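Local coordinates for DNA repair protein RecO (Deinococcus radiodurans, PDB 1U5K) that probably takes part in DNA repair and in recombination by the RecF pathway, and carries a bound zinc ion, at residues Ser3-Arg8 and Gln59-Pro64; Asn7-Val12 and Phe53-Val58; Arg152-Gly157 and Gly168-Cys173; Met136-Leu141 and Arg191-Arg196. All coordinates share one frame; numbering follows the deposited sequence.

Contact 1 (Ser3-Arg8 and Gln59-Pro64); sequences SRTANR and QVYQGP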
loop_
_atom_site.group_PDB
_atom_site.type_symbol
_atom_site.label_atom_id
_atom_site.label_comp_id
_atom_site.label_asym_id
_atom_site.label_seq_id
_atom_site.Cartn_x
_atom_site.Cartn_y
_atom_site.Cartn_z
ATOM N N SER A 3 35.554 11.795 -7.834
ATOM C CA SER A 3 34.791 11.462 -9.038
ATOM C C SER A 3 33.290 11.237 -8.815
ATOM O O SER A 3 32.845 10.858 -7.731
ATOM C CB SER A 3 35.450 10.258 -9.731
ATOM O OG SER A 3 34.535 9.292 -10.223
ATOM N N ARG A 4 32.516 11.471 -9.872
ATOM C CA ARG A 4 31.055 11.398 -9.855
ATOM C C ARG A 4 30.495 10.000 -10.102
ATOM O O ARG A 4 29.279 9.794 -10.135
ATOM C CB ARG A 4 30.487 12.276 -10.965
ATOM C CG ARG A 4 30.575 13.748 -10.663
ATOM C CD ARG A 4 29.780 14.614 -11.616
ATOM N NE ARG A 4 30.335 15.965 -11.630
ATOM C CZ ARG A 4 30.233 16.858 -10.650
ATOM N NH1 ARG A 4 29.571 16.558 -9.542
ATOM N NH2 ARG A 4 30.798 18.054 -10.770
ATOM N N THR A 5 31.407 9.075 -10.371
ATOM C CA THR A 5 31.089 7.680 -10.621
ATOM C C THR A 5 31.567 6.912 -9.399
ATOM O O THR A 5 32.608 7.237 -8.842
ATOM C CB THR A 5 31.779 7.230 -11.919
ATOM O OG1 THR A 5 31.180 7.914 -13.028
ATOM C CG2 THR A 5 31.524 5.756 -12.221
ATOM N N ALA A 6 30.814 5.890 -9.007
ATOM C CA ALA A 6 31.063 5.135 -7.784
ATOM C C ALA A 6 30.627 3.685 -7.981
ATOM O O ALA A 6 29.638 3.409 -8.657
ATOM C CB ALA A 6 30.296 5.770 -6.634
ATOM N N ASN A 7 31.364 2.756 -7.386
ATOM C CA ASN A 7 30.952 1.366 -7.321
ATOM C C ASN A 7 30.162 1.144 -6.032
ATOM O O ASN A 7 30.511 1.665 -4.969
ATOM C CB ASN A 7 32.176 0.450 -7.387
ATOM C CG ASN A 7 32.859 0.492 -8.745
ATOM O OD1 ASN A 7 32.222 0.401 -9.792
ATOM N ND2 ASN A 7 34.178 0.616 -8.730
ATOM N N ARG A 8 29.046 0.434 -6.172
ATOM C CA ARG A 8 28.174 0.108 -5.056
ATOM C C ARG A 8 27.731 -1.341 -5.183
ATOM O O ARG A 8 27.781 -1.926 -6.261
ATOM C CB ARG A 8 26.981 1.060 -5.041
ATOM C CG ARG A 8 27.357 2.462 -4.593
ATOM C CD ARG A 8 27.369 2.558 -3.072
ATOM N NE ARG A 8 26.694 3.819 -2.874
ATOM C CZ ARG A 8 25.643 4.087 -2.135
ATOM N NH1 ARG A 8 25.068 3.248 -1.283
ATOM N NH2 ARG A 8 25.219 5.329 -2.262
ATOM N N GLN A 59 27.959 0.041 -11.069
ATOM C CA GLN A 59 28.652 1.306 -11.226
ATOM C C GLN A 59 27.602 2.370 -11.504
ATOM O O GLN A 59 26.852 2.294 -12.469
ATOM C CB GLN A 59 29.660 1.218 -12.370
ATOM C CG GLN A 59 30.469 2.482 -12.571
ATOM C CD GLN A 59 31.573 2.260 -13.575
ATOM O OE1 GLN A 59 32.685 1.914 -13.183
ATOM N NE2 GLN A 59 31.259 2.389 -14.858
ATOM N N VAL A 60 27.574 3.395 -10.665
ATOM C CA VAL A 60 26.571 4.439 -10.818
ATOM C C VAL A 60 27.210 5.805 -11.011
ATOM O O VAL A 60 28.252 6.112 -10.425
ATOM C CB VAL A 60 25.592 4.558 -9.624
ATOM C CG1 VAL A 60 24.581 3.435 -9.674
ATOM C CG2 VAL A 60 26.313 4.616 -8.301
ATOM N N TYR A 61 26.525 6.625 -11.798
ATOM C CA TYR A 61 26.954 7.992 -12.077
ATOM C C TYR A 61 25.945 8.976 -11.497
ATOM O O TYR A 61 24.769 8.911 -11.837
ATOM C CB TYR A 61 27.019 8.181 -13.593
ATOM C CG TYR A 61 27.221 9.610 -14.034
ATOM C CD1 TYR A 61 28.488 10.187 -13.992
ATOM C CD2 TYR A 61 26.169 10.367 -14.539
ATOM C CE1 TYR A 61 28.697 11.494 -14.430
ATOM C CE2 TYR A 61 26.360 11.670 -14.957
ATOM C CZ TYR A 61 27.630 12.242 -14.872
ATOM O OH TYR A 61 27.886 13.537 -15.275
ATOM N N GLN A 62 26.403 9.881 -10.638
ATOM C CA GLN A 62 25.593 10.999 -10.176
ATOM C C GLN A 62 25.997 12.277 -10.915
ATOM O O GLN A 62 27.068 12.846 -10.667
ATOM C CB GLN A 62 25.746 11.218 -8.670
ATOM C CG GLN A 62 24.914 12.380 -8.133
ATOM C CD GLN A 62 23.429 12.172 -8.360
ATOM O OE1 GLN A 62 22.865 11.225 -7.820
ATOM N NE2 GLN A 62 22.806 13.010 -9.183
ATOM N N GLY A 63 25.116 12.695 -11.816
ATOM C CA GLY A 63 25.208 13.976 -12.485
ATOM C C GLY A 63 25.321 15.139 -11.517
ATOM O O GLY A 63 25.022 15.012 -10.328
ATOM N N PRO A 64 25.721 16.292 -12.044
ATOM C CA PRO A 64 25.906 17.490 -11.222
ATOM C C PRO A 64 24.570 18.112 -10.823
ATOM O O PRO A 64 24.498 18.774 -9.790
ATOM C CB PRO A 64 26.683 18.420 -12.160
ATOM C CG PRO A 64 26.127 18.066 -13.526
ATOM C CD PRO A 64 25.953 16.572 -13.473
#

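Contact 2 (Asn7-Val12 and Phe53-Val58); sequences NRSGIV and FHHVGV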
loop_
_atom_site.group_PDB
_atom_site.type_symbol
_atom_site.label_atom_id
_atom_site.label_comp_id
_atom_site.label_asym_id
_atom_site.label_seq_id
_atom_site.Cartn_x
_atom_site.Cartn_y
_atom_site.Cartn_z
ATOM N N ASN A 7 31.364 2.756 -7.386
ATOM C CA ASN A 7 30.952 1.366 -7.321
ATOM C C ASN A 7 30.162 1.144 -6.032
ATOM O O ASN A 7 30.511 1.665 -4.969
ATOM C CB ASN A 7 32.176 0.450 -7.387
ATOM C CG ASN A 7 32.859 0.492 -8.745
ATOM O OD1 ASN A 7 32.222 0.401 -9.792
ATOM N ND2 ASN A 7 34.178 0.616 -8.730
ATOM N N ARG A 8 29.046 0.434 -6.172
ATOM C CA ARG A 8 28.174 0.108 -5.056
ATOM C C ARG A 8 27.731 -1.341 -5.183
ATOM O O ARG A 8 27.781 -1.926 -6.261
ATOM C CB ARG A 8 26.981 1.060 -5.041
ATOM C CG ARG A 8 27.357 2.462 -4.593
ATOM C CD ARG A 8 27.369 2.558 -3.072
ATOM N NE ARG A 8 26.694 3.819 -2.874
ATOM C CZ ARG A 8 25.643 4.087 -2.135
ATOM N NH1 ARG A 8 25.068 3.248 -1.283
ATOM N NH2 ARG A 8 25.219 5.329 -2.262
ATOM N N SER A 9 27.276 -1.918 -4.076
ATOM C CA SER A 9 26.899 -3.325 -4.037
ATOM C C SER A 9 25.779 -3.525 -3.011
ATOM O O SER A 9 25.862 -3.086 -1.865
ATOM C CB SER A 9 28.115 -4.179 -3.669
ATOM O OG SER A 9 27.818 -5.561 -3.788
ATOM N N GLY A 10 24.684 -4.136 -3.440
ATOM C CA GLY A 10 23.610 -4.414 -2.511
ATOM C C GLY A 10 22.485 -5.159 -3.185
ATOM O O GLY A 10 22.625 -5.647 -4.302
ATOM N N ILE A 11 21.362 -5.184 -2.476
ATOM C CA ILE A 11 20.217 -6.003 -2.801
ATOM C C ILE A 11 19.069 -5.138 -3.305
ATOM O O ILE A 11 18.651 -4.192 -2.640
ATOM C CB ILE A 11 19.802 -6.755 -1.523
ATOM C CG1 ILE A 11 20.924 -7.726 -1.135
ATOM C CG2 ILE A 11 18.567 -7.571 -1.853
ATOM C CD1 ILE A 11 20.775 -8.355 0.202
ATOM N N VAL A 12 18.519 -5.564 -4.434
ATOM C CA VAL A 12 17.408 -4.900 -5.090
ATOM C C VAL A 12 16.172 -5.191 -4.266
ATOM O O VAL A 12 15.830 -6.348 -4.062
ATOM C CB VAL A 12 17.176 -5.438 -6.512
ATOM C CG1 VAL A 12 16.005 -4.761 -7.186
ATOM C CG2 VAL A 12 18.400 -5.255 -7.343
ATOM N N PHE A 53 15.541 -8.968 -5.001
ATOM C CA PHE A 53 16.241 -9.878 -4.115
ATOM C C PHE A 53 17.617 -10.286 -4.639
ATOM O O PHE A 53 18.361 -10.967 -3.945
ATOM C CB PHE A 53 15.380 -11.077 -3.697
ATOM C CG PHE A 53 13.949 -10.724 -3.351
ATOM C CD1 PHE A 53 12.892 -11.437 -3.892
ATOM C CD2 PHE A 53 13.646 -9.618 -2.582
ATOM C CE1 PHE A 53 11.561 -11.112 -3.610
ATOM C CE2 PHE A 53 12.338 -9.279 -2.306
ATOM C CZ PHE A 53 11.285 -10.013 -2.814
ATOM N N HIS A 54 18.013 -9.816 -5.811
ATOM C CA HIS A 54 19.365 -10.071 -6.290
ATOM C C HIS A 54 20.365 -9.177 -5.570
ATOM O O HIS A 54 20.074 -8.007 -5.308
ATOM C CB HIS A 54 19.439 -9.788 -7.788
ATOM C CG HIS A 54 18.823 -10.843 -8.651
ATOM N ND1 HIS A 54 18.806 -10.742 -10.026
ATOM C CD2 HIS A 54 18.257 -12.038 -8.356
ATOM C CE1 HIS A 54 18.233 -11.818 -10.537
ATOM N NE2 HIS A 54 17.921 -12.634 -9.548
ATOM N N HIS A 55 21.524 -9.730 -5.222
ATOM C CA HIS A 55 22.656 -8.949 -4.726
ATOM C C HIS A 55 23.437 -8.585 -5.983
ATOM O O HIS A 55 23.924 -9.476 -6.681
ATOM C CB HIS A 55 23.515 -9.749 -3.729
ATOM C CG HIS A 55 24.537 -8.939 -2.991
ATOM N ND1 HIS A 55 24.827 -9.148 -1.660
ATOM C CD2 HIS A 55 25.311 -7.897 -3.377
ATOM C CE1 HIS A 55 25.745 -8.283 -1.265
ATOM N NE2 HIS A 55 26.046 -7.499 -2.287
ATOM N N VAL A 56 23.496 -7.293 -6.296
ATOM C CA VAL A 56 24.177 -6.800 -7.485
ATOM C C VAL A 56 25.312 -5.847 -7.147
ATOM O O VAL A 56 25.279 -5.162 -6.125
ATOM C CB VAL A 56 23.208 -6.124 -8.457
ATOM C CG1 VAL A 56 22.146 -7.113 -8.891
ATOM C CG2 VAL A 56 22.591 -4.860 -7.850
ATOM N N GLY A 57 26.325 -5.833 -8.008
ATOM C CA GLY A 57 27.352 -4.809 -8.047
ATOM C C GLY A 57 27.011 -3.871 -9.192
ATOM O O GLY A 57 26.665 -4.299 -10.294
ATOM N N VAL A 58 27.023 -2.578 -8.902
ATOM C CA VAL A 58 26.632 -1.572 -9.875
ATOM C C VAL A 58 27.651 -0.444 -9.873
ATOM O O VAL A 58 28.143 -0.034 -8.824
ATOM C CB VAL A 58 25.257 -0.926 -9.591
ATOM C CG1 VAL A 58 24.130 -1.901 -9.893
ATOM C CG2 VAL A 58 25.134 -0.387 -8.176
HETATM O O HOH W 1 27.544 -5.543 -0.432
#

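Contact 3 (Arg152-Gly157 and Gly168-Cys173); sequences RCARCG and GGQLLC. With ZN (zinc ion), chain C.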
loop_
_atom_site.group_PDB
_atom_site.type_symbol
_atom_site.label_atom_id
_atom_site.label_comp_id
_atom_site.label_asym_id
_atom_site.label_seq_id
_atom_site.Cartn_x
_atom_site.Cartn_y
_atom_site.Cartn_z
ATOM N N ARG A 152 9.063 -1.221 31.301
ATOM C CA ARG A 152 8.074 -0.490 32.086
ATOM C C ARG A 152 6.764 -0.242 31.339
ATOM O O ARG A 152 6.748 -0.084 30.123
ATOM C CB ARG A 152 8.671 0.844 32.528
ATOM C CG ARG A 152 9.897 0.734 33.424
ATOM C CD ARG A 152 10.370 2.107 33.866
ATOM N NE ARG A 152 11.332 2.124 34.969
ATOM C CZ ARG A 152 11.082 1.916 36.260
ATOM N NH1 ARG A 152 9.878 1.611 36.736
ATOM N NH2 ARG A 152 12.105 1.984 37.104
ATOM N N CYS A 153 5.652 -0.223 32.067
ATOM C CA CYS A 153 4.357 0.066 31.476
ATOM C C CYS A 153 4.444 1.402 30.753
ATOM O O CYS A 153 4.949 2.387 31.292
ATOM C CB CYS A 153 3.271 0.104 32.555
ATOM S SG CYS A 153 1.680 0.757 32.032
ATOM N N ALA A 154 3.938 1.419 29.526
ATOM C CA ALA A 154 4.024 2.599 28.681
ATOM C C ALA A 154 3.175 3.743 29.235
ATOM O O ALA A 154 3.373 4.891 28.857
ATOM C CB ALA A 154 3.568 2.256 27.275
ATOM N N ARG A 155 2.236 3.458 30.135
ATOM C CA ARG A 155 1.394 4.519 30.677
ATOM C C ARG A 155 1.877 5.010 32.043
ATOM O O ARG A 155 2.182 6.187 32.191
ATOM C CB ARG A 155 -0.058 4.044 30.721
ATOM C CG ARG A 155 -1.054 5.005 31.336
ATOM C CD ARG A 155 -2.488 4.685 31.010
ATOM N NE ARG A 155 -3.511 5.596 31.530
ATOM C CZ ARG A 155 -4.146 5.445 32.696
ATOM N NH1 ARG A 155 -3.793 4.484 33.521
ATOM N NH2 ARG A 155 -5.140 6.249 33.049
ATOM N N CYS A 156 1.931 4.140 33.046
ATOM C CA CYS A 156 2.275 4.547 34.403
ATOM C C CYS A 156 3.718 4.275 34.823
ATOM O O CYS A 156 4.151 4.745 35.872
ATOM C CB CYS A 156 1.364 3.848 35.399
ATOM S SG CYS A 156 1.738 2.112 35.693
ATOM N N GLY A 157 4.430 3.437 34.079
ATOM C CA GLY A 157 5.827 3.185 34.343
ATOM C C GLY A 157 6.127 1.972 35.200
ATOM O O GLY A 157 7.305 1.731 35.437
ATOM N N GLY A 168 -0.024 2.415 21.645
ATOM C CA GLY A 168 1.352 2.749 21.332
ATOM C C GLY A 168 2.171 1.572 20.852
ATOM O O GLY A 168 3.307 1.757 20.425
ATOM N N GLY A 169 1.629 0.365 20.953
ATOM C CA GLY A 169 2.346 -0.841 20.583
ATOM C C GLY A 169 3.525 -1.268 21.443
ATOM O O GLY A 169 4.387 -2.044 21.014
ATOM N N GLN A 170 3.558 -0.782 22.681
ATOM C CA GLN A 170 4.546 -1.199 23.666
ATOM C C GLN A 170 3.882 -2.252 24.555
ATOM O O GLN A 170 3.167 -3.099 24.029
ATOM C CB GLN A 170 5.024 0.052 24.408
ATOM C CG GLN A 170 5.771 0.986 23.499
ATOM C CD GLN A 170 6.377 2.238 24.102
ATOM O OE1 GLN A 170 6.993 2.988 23.369
ATOM N NE2 GLN A 170 6.278 2.449 25.405
ATOM N N LEU A 171 4.001 -2.143 25.881
ATOM C CA LEU A 171 3.313 -3.009 26.833
ATOM C C LEU A 171 2.728 -2.221 28.015
ATOM O O LEU A 171 3.275 -1.197 28.405
ATOM C CB LEU A 171 4.294 -4.032 27.381
ATOM C CG LEU A 171 4.985 -4.967 26.372
ATOM C CD1 LEU A 171 6.108 -5.652 27.105
ATOM C CD2 LEU A 171 4.021 -5.970 25.790
ATOM N N LEU A 172 1.619 -2.694 28.568
ATOM C CA LEU A 172 0.914 -2.078 29.689
ATOM C C LEU A 172 0.890 -3.026 30.876
ATOM O O LEU A 172 0.870 -4.247 30.692
ATOM C CB LEU A 172 -0.527 -1.733 29.316
ATOM C CG LEU A 172 -0.663 -0.665 28.242
ATOM C CD1 LEU A 172 -2.113 -0.550 27.804
ATOM C CD2 LEU A 172 -0.043 0.644 28.696
ATOM N N CYS A 173 0.846 -2.475 32.092
ATOM C CA CYS A 173 0.657 -3.291 33.291
ATOM C C CYS A 173 -0.802 -3.701 33.438
ATOM O O CYS A 173 -1.700 -3.179 32.769
ATOM C CB CYS A 173 1.132 -2.564 34.560
ATOM S SG CYS A 173 0.060 -1.205 35.079
HETATM ZN ZN ZN C . 0.535 0.884 34.182
HETATM O O HOH W 2 6.238 -0.674 27.446
#

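Contact 4 (Met136-Leu141 and Arg191-Arg196); sequences MSYKLL and RHAVRR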
loop_
_atom_site.group_PDB
_atom_site.type_symbol
_atom_site.label_atom_id
_atom_site.label_comp_id
_atom_site.label_asym_id
_atom_site.label_seq_id
_atom_site.Cartn_x
_atom_site.Cartn_y
_atom_site.Cartn_z
ATOM N N MET A 136 13.665 -11.441 12.407
ATOM C CA MET A 136 14.538 -10.497 11.738
ATOM C C MET A 136 13.923 -9.101 11.772
ATOM O O MET A 136 14.613 -8.113 12.006
ATOM C CB MET A 136 14.791 -10.957 10.300
ATOM C CG MET A 136 15.575 -12.272 10.248
ATOM S SD MET A 136 17.191 -12.138 10.983
ATOM C CE MET A 136 18.028 -11.457 9.739
ATOM N N SER A 137 12.613 -9.025 11.586
ATOM C CA SER A 137 11.943 -7.739 11.673
ATOM C C SER A 137 12.068 -7.106 13.074
ATOM O O SER A 137 12.434 -5.925 13.211
ATOM C CB SER A 137 10.556 -7.867 11.011
ATOM O OG SER A 137 9.670 -8.446 11.945
ATOM N N TYR A 138 11.911 -7.892 14.137
ATOM C CA TYR A 138 12.104 -7.387 15.495
ATOM C C TYR A 138 13.563 -7.023 15.772
ATOM O O TYR A 138 13.865 -5.972 16.353
ATOM C CB TYR A 138 11.564 -8.365 16.546
ATOM C CG TYR A 138 10.111 -8.224 16.893
ATOM C CD1 TYR A 138 9.136 -8.784 16.085
ATOM C CD2 TYR A 138 9.693 -7.509 18.026
ATOM C CE1 TYR A 138 7.803 -8.634 16.400
ATOM C CE2 TYR A 138 8.358 -7.394 18.371
ATOM C CZ TYR A 138 7.407 -7.956 17.541
ATOM O OH TYR A 138 6.060 -7.883 17.813
ATOM N N LYS A 139 14.477 -7.850 15.281
ATOM C CA LYS A 139 15.888 -7.549 15.406
ATOM C C LYS A 139 16.286 -6.238 14.754
ATOM O O LYS A 139 17.080 -5.491 15.312
ATOM C CB LYS A 139 16.773 -8.678 14.876
ATOM C CG LYS A 139 18.209 -8.575 15.343
ATOM C CD LYS A 139 18.473 -9.182 16.715
ATOM C CE LYS A 139 19.931 -8.975 17.112
ATOM N NZ LYS A 139 20.162 -9.078 18.567
ATOM N N LEU A 140 15.728 -5.950 13.583
ATOM C CA LEU A 140 16.036 -4.702 12.904
ATOM C C LEU A 140 15.567 -3.486 13.703
ATOM O O LEU A 140 16.119 -2.412 13.534
ATOM C CB LEU A 140 15.440 -4.657 11.496
ATOM C CG LEU A 140 16.084 -5.545 10.440
ATOM C CD1 LEU A 140 15.161 -5.932 9.276
ATOM C CD2 LEU A 140 17.384 -4.942 9.947
ATOM N N LEU A 141 14.546 -3.605 14.545
ATOM C CA LEU A 141 14.171 -2.506 15.423
ATOM C C LEU A 141 15.324 -1.950 16.253
ATOM O O LEU A 141 15.386 -0.741 16.508
ATOM C CB LEU A 141 13.030 -2.898 16.362
ATOM C CG LEU A 141 11.737 -3.467 15.769
ATOM C CD1 LEU A 141 10.769 -3.917 16.858
ATOM C CD2 LEU A 141 11.098 -2.390 14.937
ATOM N N ARG A 191 10.156 -9.371 25.050
ATOM C CA ARG A 191 11.123 -8.816 25.981
ATOM C C ARG A 191 12.573 -8.967 25.560
ATOM O O ARG A 191 13.436 -8.184 25.953
ATOM C CB ARG A 191 10.927 -9.417 27.376
ATOM C CG ARG A 191 9.658 -8.975 28.078
ATOM C CD ARG A 191 9.446 -9.724 29.384
ATOM N NE ARG A 191 8.369 -9.192 30.197
ATOM C CZ ARG A 191 7.723 -9.864 31.139
ATOM N NH1 ARG A 191 8.010 -11.126 31.411
ATOM N NH2 ARG A 191 6.782 -9.256 31.838
ATOM N N HIS A 192 12.839 -9.942 24.704
ATOM C CA HIS A 192 14.209 -10.320 24.411
ATOM C C HIS A 192 14.569 -10.350 22.932
ATOM O O HIS A 192 15.742 -10.441 22.612
ATOM C CB HIS A 192 14.441 -11.688 25.048
ATOM C CG HIS A 192 14.245 -11.668 26.534
ATOM N ND1 HIS A 192 15.015 -10.878 27.356
ATOM C CD2 HIS A 192 13.353 -12.295 27.336
ATOM C CE1 HIS A 192 14.618 -11.032 28.607
ATOM N NE2 HIS A 192 13.616 -11.893 28.622
ATOM N N ALA A 193 13.596 -10.197 22.041
ATOM C CA ALA A 193 13.824 -10.404 20.614
ATOM C C ALA A 193 14.845 -9.422 20.053
ATOM O O ALA A 193 15.663 -9.789 19.214
ATOM C CB ALA A 193 12.513 -10.317 19.860
ATOM N N VAL A 194 14.851 -8.189 20.549
ATOM C CA VAL A 194 15.825 -7.215 20.089
ATOM C C VAL A 194 17.284 -7.532 20.451
ATOM O O VAL A 194 18.175 -7.321 19.627
ATOM C CB VAL A 194 15.400 -5.808 20.531
ATOM C CG1 VAL A 194 16.487 -4.775 20.266
ATOM C CG2 VAL A 194 14.099 -5.443 19.854
ATOM N N ARG A 195 17.526 -8.070 21.645
ATOM C CA ARG A 195 18.870 -8.316 22.171
ATOM C C ARG A 195 19.401 -9.710 21.831
ATOM O O ARG A 195 20.577 -9.901 21.525
ATOM C CB ARG A 195 18.886 -8.043 23.679
ATOM C CG ARG A 195 19.927 -8.780 24.529
ATOM C CD ARG A 195 19.480 -9.061 25.976
ATOM N NE ARG A 195 19.870 -10.403 26.406
ATOM C CZ ARG A 195 19.090 -11.474 26.507
ATOM N NH1 ARG A 195 17.785 -11.443 26.275
ATOM N NH2 ARG A 195 19.631 -12.619 26.893
ATOM N N ARG A 196 18.520 -10.701 21.874
ATOM C CA ARG A 196 18.892 -12.077 21.587
ATOM C C ARG A 196 19.462 -12.224 20.186
ATOM O O ARG A 196 18.985 -11.583 19.240
ATOM C CB ARG A 196 17.641 -12.937 21.616
ATOM C CG ARG A 196 17.750 -14.192 22.422
ATOM C CD ARG A 196 16.368 -14.760 22.682
ATOM N NE ARG A 196 16.132 -14.829 24.111
ATOM C CZ ARG A 196 14.970 -15.134 24.651
ATOM N NH1 ARG A 196 13.924 -15.361 23.875
ATOM N NH2 ARG A 196 14.876 -15.200 25.969
HETATM O O HOH W 3 18.646 -5.612 17.444
#

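Contact 1 (Ser3-Arg8 and Gln59-Pro64)
With CG anti to its backbone N (chi1 -178°) and the chain extended beyond it, Gln59 passes beside Thr5, whose methyl CG2 is likewise anti to its own N (chi1 -68° for OG1). CG2 of Thr5 therefore rests 3.5 Å from CG of Gln59, the two side chains crossing obliquely. On the face that Thr5, Asn7 and Gln59 share, OD1 of Asn7 comes 3.7 Å from CB of Gln59, and the two amide planes lie 21° apart. Thr5 OG1 meets the Tyr61 ring in its plane, at CD1. An alanine in place of Gln59 would probably leave the Thr5 methyl without its apolar neighbour and open a gap beside the Asn7 amide. The backbones form an antiparallel pair of the OB-fold sheet: Ala6 and Val60 exchange two N-H...O bonds, and Gln62 N gives a third to Arg4 O, 2.9 Å away. Beyond the strands, Pro64 CB lies 4.2 Å from Arg4 CZ, over the centre of one guanidinium face. Tyr61 also makes a cation-pi contact with Lys72 of strand 69-78. Main-chain bonds thus carry the polar pairing across this surface contact, while the side chains add mostly van der Waals packing.

Contact 2 (Asn7-Val12 and Phe53-Val58)
His55 reaches across to Ser9 and donates from NE2 to Ser9 OG at 3.0 Å, the oxygen lying in the plane of the imidazole at its edge. Both groups stand on the same face of the sheet: CG of His55 is anti to its backbone N (chi1 -169°), and the ring extends past Gly10 toward the serine. Ile11 CG1 packs 4.2 Å from ND1 of the same ring, the two side chains crossing at about a right angle. A leucine in place of His55 would probably leave Ser9 OG without this N-H donor. On the other face, Val58 CG2 touches Arg8 CB at 3.9 Å, and Val12 CG2 meets Val56 CG2 at 4.2 Å. Behind these side chains is regular antiparallel pairing, in which Arg8 with Val58 and Gly10 with Val56 are the hydrogen-bonded pairs; Val56 N to Gly10 O measures 2.7 Å. The pairing runs on into the residues just before strand 55-61, where Val12 N bonds to His54 O and Phe53 N to Val12 O. Further out, Glu77 OE1 takes up a hydrogen bond with Ser9 OG. Within the OB fold, strand 55-61 lies between strands 5-17 and 69-78, Val12 and Val56 pack on Leu27 of strand 23-29, and helix 110-125 meets Ile11 through Phe113, Phe116, Ala117 and Leu120.

Contact 3 (Arg152-Gly157 and Gly168-Cys173)
Cys153 and Cys173 meet at the zinc ion, and this is the compact end of the contact, with Cys153 CB 4.0 Å from Cys173 CB. Cys153 SG, 2.4 Å from the metal, also accepts three backbone N-H bonds: from Arg155 and Cys156 in its own turn, and from Cys173 N across the contact at 3.3 Å, with an N-H...S angle of 165°. Such bonds would be expected to draw negative charge from the thiolate and to fix the turn around it. Cys153 has chi1 169°, which sets SG anti to the backbone N, whereas Cys156 and Cys173 each hold SG between backbone N and carbonyl carbon. The cysteine pair spaced by two residues, Cys153 and Cys156, forms half of a Cys4 zinc site of the zinc-ribbon kind; Cys173 and Cys176 make up the other half. Leu172 CD2 closes against Cys153 SG at 3.8 Å, and Ala154 N bonds to Leu171 O at 2.9 Å. Away from the metal the contact is more open to solvent, with Arg152 exposed and Gln170 partly so. NE2 of the extended Gln170 chain touches Ala154 CB at 3.3 Å, and a water joins Arg152 O to Leu171 N. Arg152 NH1 bonds to Gly157 O. Leu172 pairs through its backbone with His163, and Asp165 receives Gly168 N and Gln170 N, placing the site beside the two-stranded sheet of 163-164 and 171-172.

Contact 4 (Met136-Leu141 and Arg191-Arg196)
Tyr138 overlaps Ala193 through their CB atoms, Tyr138 CB lying 4.0 Å from Ala193 CB. The contact belongs to the helical C-terminal part of RecO, where helix 129-141 packs against the chain leaving helix 184-192. Next to this apolar pair, Val194 sets CG2 3.5 Å from Tyr138 O and, more distantly, against Leu141 CB. The polar half is carried by Lys139. Its CG is anti to the backbone N, and a bend at chi2 (85°) swings CD toward the departing chain; CD and CE of Lys139 each come 3.5 Å from Val194 O and Arg196 O. Lys139 NZ hydrogen-bonds to Val194 O at 2.9 Å. A second bond runs from Lys139 NZ to Arg196 O at 2.8 Å, so one ammonium group bridges the carbonyls of residues two apart in 194-196. Arg195 O is near as well, but the angle there is poor for a hydrogen bond. Within the contact the ammonium is met by carbonyl oxygens. A water adds a second bridge, donating to both Lys139 O and Val194 O. Outside the pair, Tyr138 OH bonds to Leu214 O and its ring meets Phe189 edge-to-face, while the Arg196 guanidinium forms a salt bridge with Asp188. At the lysine tip NZ stands above both carbonyl planes, 39° out of the plane at Val194 O and 61° out of it at Arg196 O.

From the N terminus, strand 5-17 enters contact 1 and then contact 2 before the chain goes through strands 23-29 and 32-38. It returns along strand 55-61, closing contact 2 first and contact 1 after it, so the shorter loop nests within the longer, with Asn7 and Arg8 shared. Together they join two strands of the N-terminal OB-fold sheet. In the C-terminal part, helix 129-141 opens contact 4; the chain then opens and closes contact 3 at the zinc site before residues 191-196 complete contact 4, which thus encloses contact 3. Centres of contacts 3 and 4 lie about 18 Å apart, those of contacts 1 and 3 about 47 Å.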